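Local coordinates for protein activated BY transcription factor SSRB (Salmonella enterica, PDB 2WNW) that belongs to glycosyl hydrolase family 30, joining a TIM-barrel domain to a beta sandwich, and is named for its activation by the transcription factor SsrB, at residues 52-61 and 118-127; 83-94 and 134-145. All coordinates share one frame; numbering follows the deposited sequence.

Contact 1 (52-61 and 118-127)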
loop_
_atom_site.group_PDB
_atom_site.type_symbol
_atom_site.label_atom_id
_atom_site.label_comp_id
_atom_site.label_asym_id
_atom_site.label_seq_id
_atom_site.Cartn_x
_atom_site.Cartn_y
_atom_site.Cartn_z
ATOM N N PHE A 52 -23.344 15.349 12.524
ATOM C CA PHE A 52 -24.576 15.860 13.100
ATOM C C PHE A 52 -25.438 16.259 11.903
ATOM O O PHE A 52 -25.024 17.090 11.095
ATOM C CB PHE A 52 -24.325 17.124 13.934
ATOM C CG PHE A 52 -23.380 16.935 15.088
ATOM C CD1 PHE A 52 -22.137 17.563 15.094
ATOM C CD2 PHE A 52 -23.748 16.174 16.190
ATOM C CE1 PHE A 52 -21.276 17.439 16.183
ATOM C CE2 PHE A 52 -22.894 16.042 17.286
ATOM C CZ PHE A 52 -21.657 16.677 17.281
ATOM N N THR A 53 -26.615 15.660 11.776
ATOM C CA THR A 53 -27.537 15.999 10.694
ATOM C C THR A 53 -28.886 16.272 11.339
ATOM O O THR A 53 -29.097 15.923 12.499
ATOM C CB THR A 53 -27.714 14.836 9.696
ATOM O OG1 THR A 53 -28.165 13.671 10.400
ATOM C CG2 THR A 53 -26.400 14.530 8.987
ATOM N N GLU A 54 -29.798 16.899 10.604
ATOM C CA GLU A 54 -31.117 17.162 11.160
ATOM C C GLU A 54 -31.735 15.825 11.564
ATOM O O GLU A 54 -32.409 15.729 12.588
ATOM C CB GLU A 54 -32.019 17.866 10.141
ATOM C CG GLU A 54 -33.497 17.819 10.531
ATOM C CD GLU A 54 -34.340 18.854 9.816
ATOM O OE1 GLU A 54 -34.429 19.995 10.318
ATOM O OE2 GLU A 54 -34.908 18.528 8.755
ATOM N N GLY A 55 -31.488 14.795 10.761
ATOM C CA GLY A 55 -32.019 13.477 11.069
ATOM C C GLY A 55 -31.524 12.984 12.416
ATOM O O GLY A 55 -32.311 12.557 13.263
ATOM N N ALA A 56 -30.211 13.032 12.617
ATOM C CA ALA A 56 -29.627 12.594 13.879
ATOM C C ALA A 56 -30.153 13.456 15.026
ATOM O O ALA A 56 -30.419 12.954 16.116
ATOM C CB ALA A 56 -28.099 12.681 13.813
ATOM N N GLY A 57 -30.304 14.754 14.766
ATOM C CA GLY A 57 -30.793 15.673 15.780
ATOM C C GLY A 57 -32.218 15.378 16.210
ATOM O O GLY A 57 -32.530 15.391 17.400
ATOM N N VAL A 58 -33.087 15.122 15.240
ATOM C CA VAL A 58 -34.485 14.815 15.527
ATOM C C VAL A 58 -34.583 13.514 16.322
ATOM O O VAL A 58 -35.397 13.395 17.241
ATOM C CB VAL A 58 -35.301 14.706 14.214
ATOM C CG1 VAL A 58 -36.649 14.049 14.475
ATOM C CG2 VAL A 58 -35.506 16.103 13.626
ATOM N N VAL A 59 -33.747 12.541 15.976
ATOM C CA VAL A 59 -33.744 11.268 16.688
ATOM C C VAL A 59 -33.240 11.500 18.109
ATOM O O VAL A 59 -33.792 10.961 19.071
ATOM C CB VAL A 59 -32.839 10.239 15.975
ATOM C CG1 VAL A 59 -32.723 8.964 16.807
ATOM C CG2 VAL A 59 -33.418 9.925 14.604
ATOM N N PHE A 60 -32.197 12.314 18.237
ATOM C CA PHE A 60 -31.632 12.630 19.544
ATOM C C PHE A 60 -32.680 13.313 20.426
ATOM O O PHE A 60 -32.835 12.976 21.600
ATOM C CB PHE A 60 -30.433 13.568 19.394
ATOM C CG PHE A 60 -29.923 14.112 20.702
ATOM C CD1 PHE A 60 -29.217 13.299 21.581
ATOM C CD2 PHE A 60 -30.159 15.437 21.059
ATOM C CE1 PHE A 60 -28.749 13.795 22.795
ATOM C CE2 PHE A 60 -29.695 15.946 22.276
ATOM C CZ PHE A 60 -28.989 15.123 23.144
ATOM N N ASN A 61 -33.385 14.284 19.856
ATOM C CA ASN A 61 -34.407 15.012 20.598
ATOM C C ASN A 61 -35.529 14.093 21.092
ATOM O O ASN A 61 -36.184 14.394 22.088
ATOM C CB ASN A 61 -35.012 16.126 19.735
ATOM C CG ASN A 61 -34.042 17.268 19.467
ATOM O OD1 ASN A 61 -33.008 17.399 20.124
ATOM N ND2 ASN A 61 -34.389 18.118 18.506
ATOM N N ARG A 118 -34.958 26.498 12.441
ATOM C CA ARG A 118 -34.976 25.061 12.229
ATOM C C ARG A 118 -33.714 24.389 12.773
ATOM O O ARG A 118 -33.793 23.356 13.444
ATOM C CB ARG A 118 -35.145 24.761 10.744
ATOM C CG ARG A 118 -35.352 23.302 10.448
ATOM C CD ARG A 118 -36.229 23.123 9.230
ATOM N NE ARG A 118 -36.279 21.728 8.811
ATOM C CZ ARG A 118 -37.076 21.267 7.854
ATOM N NH1 ARG A 118 -37.900 22.093 7.221
ATOM N NH2 ARG A 118 -37.033 19.985 7.517
ATOM N N ASP A 119 -32.550 24.967 12.488
ATOM C CA ASP A 119 -31.304 24.404 12.994
ATOM C C ASP A 119 -31.254 24.546 14.514
ATOM O O ASP A 119 -30.694 23.696 15.208
ATOM C CB ASP A 119 -30.086 25.113 12.390
ATOM C CG ASP A 119 -29.816 24.703 10.951
ATOM O OD1 ASP A 119 -28.663 24.861 10.501
ATOM O OD2 ASP A 119 -30.749 24.231 10.267
ATOM N N GLU A 120 -31.841 25.624 15.031
ATOM C CA GLU A 120 -31.840 25.869 16.470
ATOM C C GLU A 120 -32.630 24.821 17.243
ATOM O O GLU A 120 -32.320 24.517 18.394
ATOM C CB GLU A 120 -32.396 27.269 16.768
ATOM C CG GLU A 120 -31.643 28.374 16.042
ATOM C CD GLU A 120 -32.110 29.771 16.411
ATOM O OE1 GLU A 120 -33.331 29.972 16.572
ATOM O OE2 GLU A 120 -31.252 30.670 16.520
ATOM N N ALA A 121 -33.643 24.253 16.607
ATOM C CA ALA A 121 -34.460 23.252 17.272
ATOM C C ALA A 121 -34.003 21.818 17.021
ATOM O O ALA A 121 -34.111 20.965 17.902
ATOM C CB ALA A 121 -35.912 23.412 16.843
ATOM N N HIS A 122 -33.476 21.559 15.828
ATOM C CA HIS A 122 -33.069 20.206 15.457
ATOM C C HIS A 122 -31.587 19.845 15.523
ATOM O O HIS A 122 -31.243 18.690 15.781
ATOM C CB HIS A 122 -33.586 19.906 14.051
ATOM C CG HIS A 122 -35.077 19.969 13.932
ATOM N ND1 HIS A 122 -35.724 20.033 12.718
ATOM C CD2 HIS A 122 -36.047 19.963 14.877
ATOM C CE1 HIS A 122 -37.031 20.064 12.918
ATOM N NE2 HIS A 122 -37.252 20.023 14.220
ATOM N N LEU A 123 -30.711 20.817 15.291
ATOM C CA LEU A 123 -29.278 20.544 15.298
ATOM C C LEU A 123 -28.508 21.039 16.509
ATOM O O LEU A 123 -27.756 20.286 17.121
ATOM C CB LEU A 123 -28.629 21.128 14.039
ATOM C CG LEU A 123 -28.844 20.364 12.734
ATOM C CD1 LEU A 123 -28.476 21.240 11.554
ATOM C CD2 LEU A 123 -28.000 19.100 12.751
ATOM N N ILE A 124 -28.693 22.309 16.850
ATOM C CA ILE A 124 -27.967 22.908 17.958
ATOM C C ILE A 124 -28.054 22.185 19.304
ATOM O O ILE A 124 -27.065 22.128 20.037
ATOM C CB ILE A 124 -28.353 24.402 18.096
ATOM C CG1 ILE A 124 -27.933 25.132 16.812
ATOM C CG2 ILE A 124 -27.667 25.028 19.306
ATOM C CD1 ILE A 124 -28.120 26.633 16.842
ATOM N N PRO A 125 -29.225 21.624 19.656
ATOM C CA PRO A 125 -29.303 20.924 20.946
ATOM C C PRO A 125 -28.322 19.746 21.016
ATOM O O PRO A 125 -27.598 19.582 21.998
ATOM C CB PRO A 125 -30.761 20.473 21.000
ATOM C CG PRO A 125 -31.466 21.583 20.285
ATOM C CD PRO A 125 -30.569 21.796 19.076
ATOM N N LEU A 126 -28.300 18.933 19.965
ATOM C CA LEU A 126 -27.401 17.777 19.905
ATOM C C LEU A 126 -25.943 18.240 19.952
ATOM O O LEU A 126 -25.152 17.765 20.773
ATOM C CB LEU A 126 -27.630 16.997 18.606
ATOM C CG LEU A 126 -27.360 15.487 18.569
ATOM C CD1 LEU A 126 -27.203 15.067 17.115
ATOM C CD2 LEU A 126 -26.121 15.121 19.369
ATOM N N ILE A 127 -25.592 19.168 19.065
ATOM C CA ILE A 127 -24.227 19.688 18.999
ATOM C C ILE A 127 -23.783 20.292 20.328
ATOM O O ILE A 127 -22.669 20.040 20.791
ATOM C CB ILE A 127 -24.090 20.762 17.897
ATOM C CG1 ILE A 127 -24.427 20.153 16.535
ATOM C CG2 ILE A 127 -22.670 21.307 17.877
ATOM C CD1 ILE A 127 -24.540 21.173 15.422
HETATM O O HOH W 1 -30.905 18.338 18.360
#

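Contact 2 (83-94 and 134-145). With GOL (glycerol), chain F.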
loop_
_atom_site.group_PDB
_atom_site.type_symbol
_atom_site.label_atom_id
_atom_site.label_comp_id
_atom_site.label_asym_id
_atom_site.label_seq_id
_atom_site.Cartn_x
_atom_site.Cartn_y
_atom_site.Cartn_z
ATOM N N TYR A 83 -14.918 11.349 20.772
ATOM C CA TYR A 83 -14.946 11.955 19.446
ATOM C C TYR A 83 -14.366 13.363 19.498
ATOM O O TYR A 83 -14.743 14.168 20.350
ATOM C CB TYR A 83 -16.377 11.988 18.893
ATOM C CG TYR A 83 -16.763 10.767 18.073
ATOM C CD1 TYR A 83 -17.955 10.743 17.346
ATOM C CD2 TYR A 83 -15.925 9.650 17.996
ATOM C CE1 TYR A 83 -18.301 9.646 16.561
ATOM C CE2 TYR A 83 -16.266 8.541 17.210
ATOM C CZ TYR A 83 -17.455 8.550 16.494
ATOM O OH TYR A 83 -17.793 7.477 15.698
ATOM N N THR A 84 -13.451 13.650 18.575
ATOM C CA THR A 84 -12.783 14.941 18.519
ATOM C C THR A 84 -13.054 15.727 17.239
ATOM O O THR A 84 -12.622 16.873 17.106
ATOM C CB THR A 84 -11.266 14.757 18.689
ATOM O OG1 THR A 84 -10.785 13.816 17.719
ATOM C CG2 THR A 84 -10.955 14.230 20.076
ATOM N N LEU A 85 -13.760 15.107 16.301
ATOM C CA LEU A 85 -14.111 15.756 15.039
ATOM C C LEU A 85 -15.599 15.574 14.770
ATOM O O LEU A 85 -16.250 14.717 15.368
ATOM C CB LEU A 85 -13.350 15.131 13.864
ATOM C CG LEU A 85 -11.825 15.167 13.789
ATOM C CD1 LEU A 85 -11.379 14.485 12.497
ATOM C CD2 LEU A 85 -11.335 16.608 13.825
ATOM N N ALA A 86 -16.125 16.373 13.850
ATOM C CA ALA A 86 -17.522 16.267 13.460
ATOM C C ALA A 86 -17.751 17.038 12.171
ATOM O O ALA A 86 -16.995 17.952 11.834
ATOM C CB ALA A 86 -18.433 16.807 14.562
ATOM N N ARG A 87 -18.789 16.648 11.443
ATOM C CA ARG A 87 -19.157 17.327 10.208
ATOM C C ARG A 87 -20.653 17.567 10.313
ATOM O O ARG A 87 -21.380 16.755 10.889
ATOM C CB ARG A 87 -18.832 16.454 8.988
ATOM C CG ARG A 87 -19.193 17.075 7.631
ATOM C CD ARG A 87 -18.325 16.474 6.521
ATOM N NE ARG A 87 -18.679 16.921 5.170
ATOM C CZ ARG A 87 -19.486 16.259 4.340
ATOM N NH1 ARG A 87 -20.046 15.112 4.714
ATOM N NH2 ARG A 87 -19.713 16.725 3.120
ATOM N N MET A 88 -21.104 18.696 9.786
ATOM C CA MET A 88 -22.519 19.043 9.823
ATOM C C MET A 88 -22.881 19.794 8.549
ATOM O O MET A 88 -22.024 20.405 7.912
ATOM C CB MET A 88 -22.820 19.885 11.063
ATOM C CG MET A 88 -21.893 21.075 11.250
ATOM S SD MET A 88 -21.940 21.633 12.960
ATOM C CE MET A 88 -20.901 23.095 12.878
ATOM N N PRO A 89 -24.160 19.751 8.157
ATOM C CA PRO A 89 -24.623 20.421 6.947
ATOM C C PRO A 89 -25.040 21.881 7.081
ATOM O O PRO A 89 -25.625 22.288 8.089
ATOM C CB PRO A 89 -25.793 19.546 6.515
ATOM C CG PRO A 89 -26.420 19.214 7.837
ATOM C CD PRO A 89 -25.213 18.868 8.700
ATOM N N ILE A 90 -24.714 22.655 6.049
ATOM C CA ILE A 90 -25.091 24.059 5.955
ATOM C C ILE A 90 -26.341 23.938 5.078
ATOM O O ILE A 90 -26.246 23.700 3.872
ATOM C CB ILE A 90 -23.988 24.891 5.249
ATOM C CG1 ILE A 90 -22.711 24.864 6.095
ATOM C CG2 ILE A 90 -24.467 26.327 5.025
ATOM C CD1 ILE A 90 -21.518 25.590 5.471
ATOM N N GLN A 91 -27.500 24.085 5.717
ATOM C CA GLN A 91 -28.817 23.922 5.099
ATOM C C GLN A 91 -29.058 22.410 4.996
ATOM O O GLN A 91 -28.232 21.618 5.444
ATOM C CB GLN A 91 -28.909 24.615 3.730
ATOM C CG GLN A 91 -28.630 26.121 3.819
ATOM C CD GLN A 91 -29.125 26.916 2.622
ATOM O OE1 GLN A 91 -29.040 26.469 1.474
ATOM N NE2 GLN A 91 -29.622 28.118 2.886
ATOM N N SER A 92 -30.176 22.001 4.411
ATOM C CA SER A 92 -30.515 20.581 4.343
ATOM C C SER A 92 -29.662 19.627 3.500
ATOM O O SER A 92 -29.061 20.011 2.497
ATOM C CB SER A 92 -31.973 20.439 3.902
ATOM O OG SER A 92 -32.169 21.019 2.625
ATOM N N CYS A 93 -29.617 18.372 3.946
ATOM C CA CYS A 93 -28.935 17.295 3.238
ATOM C C CYS A 93 -30.033 16.234 3.146
ATOM O O CYS A 93 -31.155 16.488 3.594
ATOM C CB CYS A 93 -27.709 16.781 4.017
ATOM S SG CYS A 93 -28.021 15.947 5.585
ATOM N N ASP A 94 -29.753 15.068 2.571
ATOM C CA ASP A 94 -30.805 14.056 2.456
ATOM C C ASP A 94 -31.309 13.583 3.814
ATOM O O ASP A 94 -32.485 13.233 3.963
ATOM C CB ASP A 94 -30.336 12.868 1.598
ATOM C CG ASP A 94 -29.058 12.241 2.104
ATOM O OD1 ASP A 94 -28.126 12.992 2.459
ATOM O OD2 ASP A 94 -28.979 10.994 2.123
ATOM N N ASN A 134 -17.154 17.516 25.291
ATOM C CA ASN A 134 -15.856 17.845 24.709
ATOM C C ASN A 134 -15.935 19.205 24.029
ATOM O O ASN A 134 -16.226 19.303 22.838
ATOM C CB ASN A 134 -15.399 16.793 23.695
ATOM C CG ASN A 134 -14.024 17.110 23.122
ATOM O OD1 ASN A 134 -13.327 18.002 23.616
ATOM N ND2 ASN A 134 -13.627 16.380 22.080
ATOM N N PRO A 135 -15.673 20.279 24.787
ATOM C CA PRO A 135 -15.721 21.636 24.242
ATOM C C PRO A 135 -14.630 21.946 23.220
ATOM O O PRO A 135 -14.655 23.001 22.587
ATOM C CB PRO A 135 -15.618 22.509 25.492
ATOM C CG PRO A 135 -14.757 21.693 26.390
ATOM C CD PRO A 135 -15.323 20.299 26.218
ATOM N N HIS A 136 -13.684 21.026 23.047
ATOM C CA HIS A 136 -12.590 21.239 22.104
ATOM C C HIS A 136 -12.740 20.515 20.765
ATOM O O HIS A 136 -11.793 20.451 19.978
ATOM C CB HIS A 136 -11.259 20.861 22.760
ATOM C CG HIS A 136 -10.885 21.751 23.904
ATOM N ND1 HIS A 136 -10.583 21.265 25.159
ATOM C CD2 HIS A 136 -10.785 23.099 23.988
ATOM C CE1 HIS A 136 -10.317 22.277 25.968
ATOM N NE2 HIS A 136 -10.433 23.400 25.282
ATOM N N MET A 137 -13.926 19.977 20.505
ATOM C CA MET A 137 -14.177 19.283 19.245
ATOM C C MET A 137 -13.903 20.221 18.076
ATOM O O MET A 137 -14.208 21.412 18.144
ATOM C CB MET A 137 -15.637 18.839 19.145
ATOM C CG MET A 137 -16.062 17.739 20.080
ATOM S SD MET A 137 -17.763 17.280 19.686
ATOM C CE MET A 137 -17.519 16.506 18.075
ATOM N N LYS A 138 -13.332 19.682 17.006
ATOM C CA LYS A 138 -13.056 20.469 15.810
ATOM C C LYS A 138 -14.235 20.191 14.875
ATOM O O LYS A 138 -14.412 19.063 14.408
ATOM C CB LYS A 138 -11.745 20.013 15.165
ATOM C CG LYS A 138 -11.391 20.747 13.882
ATOM C CD LYS A 138 -10.163 20.142 13.215
ATOM C CE LYS A 138 -9.851 20.848 11.902
ATOM N NZ LYS A 138 -8.711 20.228 11.171
ATOM N N LEU A 139 -15.036 21.219 14.606
ATOM C CA LEU A 139 -16.217 21.061 13.767
ATOM C C LEU A 139 -16.052 21.541 12.327
ATOM O O LEU A 139 -15.468 22.596 12.066
ATOM C CB LEU A 139 -17.404 21.785 14.418
ATOM C CG LEU A 139 -17.651 21.457 15.897
ATOM C CD1 LEU A 139 -18.789 22.314 16.439
ATOM C CD2 LEU A 139 -17.977 19.982 16.052
ATOM N N MET A 140 -16.587 20.752 11.402
ATOM C CA MET A 140 -16.530 21.057 9.979
ATOM C C MET A 140 -17.948 21.198 9.427
ATOM O O MET A 140 -18.828 20.408 9.761
ATOM C CB MET A 140 -15.804 19.934 9.242
ATOM C CG MET A 140 -15.701 20.119 7.736
ATOM S SD MET A 140 -14.815 18.733 6.994
ATOM C CE MET A 140 -14.846 19.160 5.258
ATOM N N ALA A 141 -18.167 22.205 8.588
ATOM C CA ALA A 141 -19.483 22.423 7.997
ATOM C C ALA A 141 -19.365 22.350 6.482
ATOM O O ALA A 141 -18.411 22.875 5.903
ATOM C CB ALA A 141 -20.040 23.783 8.425
ATOM N N SER A 142 -20.331 21.684 5.849
ATOM C CA SER A 142 -20.356 21.515 4.398
ATOM C C SER A 142 -21.775 21.681 3.869
ATOM O O SER A 142 -22.730 21.230 4.497
ATOM C CB SER A 142 -19.879 20.109 4.002
ATOM O OG SER A 142 -18.589 19.817 4.504
ATOM N N PRO A 143 -21.928 22.325 2.701
ATOM C CA PRO A 143 -23.261 22.512 2.125
ATOM C C PRO A 143 -23.568 21.396 1.130
ATOM O O PRO A 143 -22.667 20.870 0.482
ATOM C CB PRO A 143 -23.159 23.858 1.396
ATOM C CG PRO A 143 -21.770 24.395 1.719
ATOM C CD PRO A 143 -20.946 23.184 2.023
ATOM N N TRP A 144 -24.840 21.032 1.025
ATOM C CA TRP A 144 -25.268 20.034 0.063
ATOM C C TRP A 144 -25.903 20.829 -1.085
ATOM O O TRP A 144 -25.906 20.394 -2.237
ATOM C CB TRP A 144 -26.289 19.081 0.691
ATOM C CG TRP A 144 -25.701 17.778 1.198
ATOM C CD1 TRP A 144 -25.966 16.526 0.721
ATOM C CD2 TRP A 144 -24.786 17.601 2.293
ATOM N NE1 TRP A 144 -25.281 15.582 1.449
ATOM C CE2 TRP A 144 -24.550 16.212 2.419
ATOM C CE3 TRP A 144 -24.145 18.478 3.179
ATOM C CZ2 TRP A 144 -23.698 15.677 3.398
ATOM C CZ3 TRP A 144 -23.295 17.946 4.156
ATOM C CH2 TRP A 144 -23.083 16.556 4.254
ATOM N N SER A 145 -26.434 22.007 -0.767
ATOM C CA SER A 145 -27.042 22.853 -1.794
ATOM C C SER A 145 -27.409 24.261 -1.346
ATOM O O SER A 145 -27.875 24.466 -0.228
ATOM C CB SER A 145 -28.310 22.196 -2.358
ATOM O OG SER A 145 -28.964 23.064 -3.283
HETATM C C1 GOL F . -25.171 10.571 1.569
HETATM O O1 GOL F . -26.273 10.218 2.401
HETATM C C2 GOL F . -24.932 12.098 1.664
HETATM O O2 GOL F . -26.087 12.800 1.332
HETATM C C3 GOL F . -23.881 12.602 0.669
HETATM O O3 GOL F . -22.618 12.036 0.811
HETATM O O HOH W 2 -14.064 18.109 11.732
HETATM O O HOH W 3 -27.220 21.957 2.096
#

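Contact 1 (52-61 and 118-127)
The Glu54 carboxylate is gripped from two directions, by Arg118 and by His122. Arg118 meets it side-on, its NE 2.9 Å from Glu54 OE1 and its NH2 the same distance from OE2. Both bonds use syn lone pairs, and the two flat groups are nearly coplanar. His122 ND1 instead reaches OE1 from above the carboxylate plane, 2.7 Å away and almost straight (176°), with the oxygen lying in the imidazole plane. Val58 CG2 sits over the centre of one face of that ring in a CH-pi contact. Glu54 gets there by holding CG anti to its backbone N (chi1 164°) and running on extended.

The backbones approach most closely at Gly57, whose CA makes a CA-H...O contact with His122 O (3.1 Å). A water joins that oxygen to Leu126 N and to Asn61 OD1. Asn61 ND2 also donates to Ala121 O (2.9 Å). Farther along, in helix 124-133, Leu126 wedges between two rings: its CD2 lies over a face of Phe60, while its CD1 is 3.7 Å from Phe52 CD2, at the ring edge. Ile127 CG1 covers a Phe52 face.

The salt bridge and the histidine bond link helix 54-61 to helix 117-122. Leu97 N gives Glu54 OE2 a further bond, and so many donors around one buried carboxylate would be expected to keep it ionised.

Contact 2 (83-94 and 134-145)
Strands 85-90 and 138-143 are parallel neighbours, the second and third staves of the TIM barrel, and the chain between them passes through the helices on its outside. The ladder runs from Lys138 N to Thr84 O (2.9 Å) up to Ile90 N on Ser142 O; one rung, Ala86 N to Lys138 O, is weak. Before it, Asn134 ND2 donates to Tyr83 O from an Asx turn.

On the outer face of the sheet, Ala86 CB packs 3.5 Å from Leu139 CD2, and Ile90 CG1 lies against Ala141 CB; Tyr177 of helix 167-183 covers Met88 and Ala141. The barrel interior is mixed: Leu85, Met140 and Pro89 share it with Lys138, Arg87 and Ser142. Arg87, fully stretched as far as NE (chi1 180°), donates from NE to Ser142 OG (3.0 Å), which is also hydrogen-bonded to Ser192 OG, while salt bridges to Asp239 and Glu294 hold its two terminal nitrogens.

Trp144 follows strand 138-143. The rim of its six-membered ring lies over one face of the Arg87 guanidinium, the planes 38° apart, and Pro89 CB rests 3.8 Å from Trp144 CZ3. Cys93 CB stands 3.4 Å above the five-membered ring of Trp144 in a CH-pi contact. At the C-terminal mouth, where TIM barrels carry their active sites, a glycerol hydrogen-bonds to Asp94, Glu196 and Glu294, and Trp144 NE1 donates to its O2 at 2.9 Å.

How the contacts relate
Both contacts are largely buried, but contact 2 lies nearer the centre of the chain, in the barrel wall, whereas contact 1 belongs to the helical layer outside it. Their segments alternate along the chain, and helix 124-133, which begins in contact 1, leads into strand 138-143 of contact 2. They touch at Phe52: its N probably donates to Arg87 O, and its ring packs on Ala86. Contact 2 depends on a regular backbone ladder, with its salt-bridged Arg87 and Lys138 on the inner face; contact 1 has no backbone-to-backbone N-H...O bonds across it and relies on side-chain salt bridging, one bridging water and aromatic-aliphatic packing.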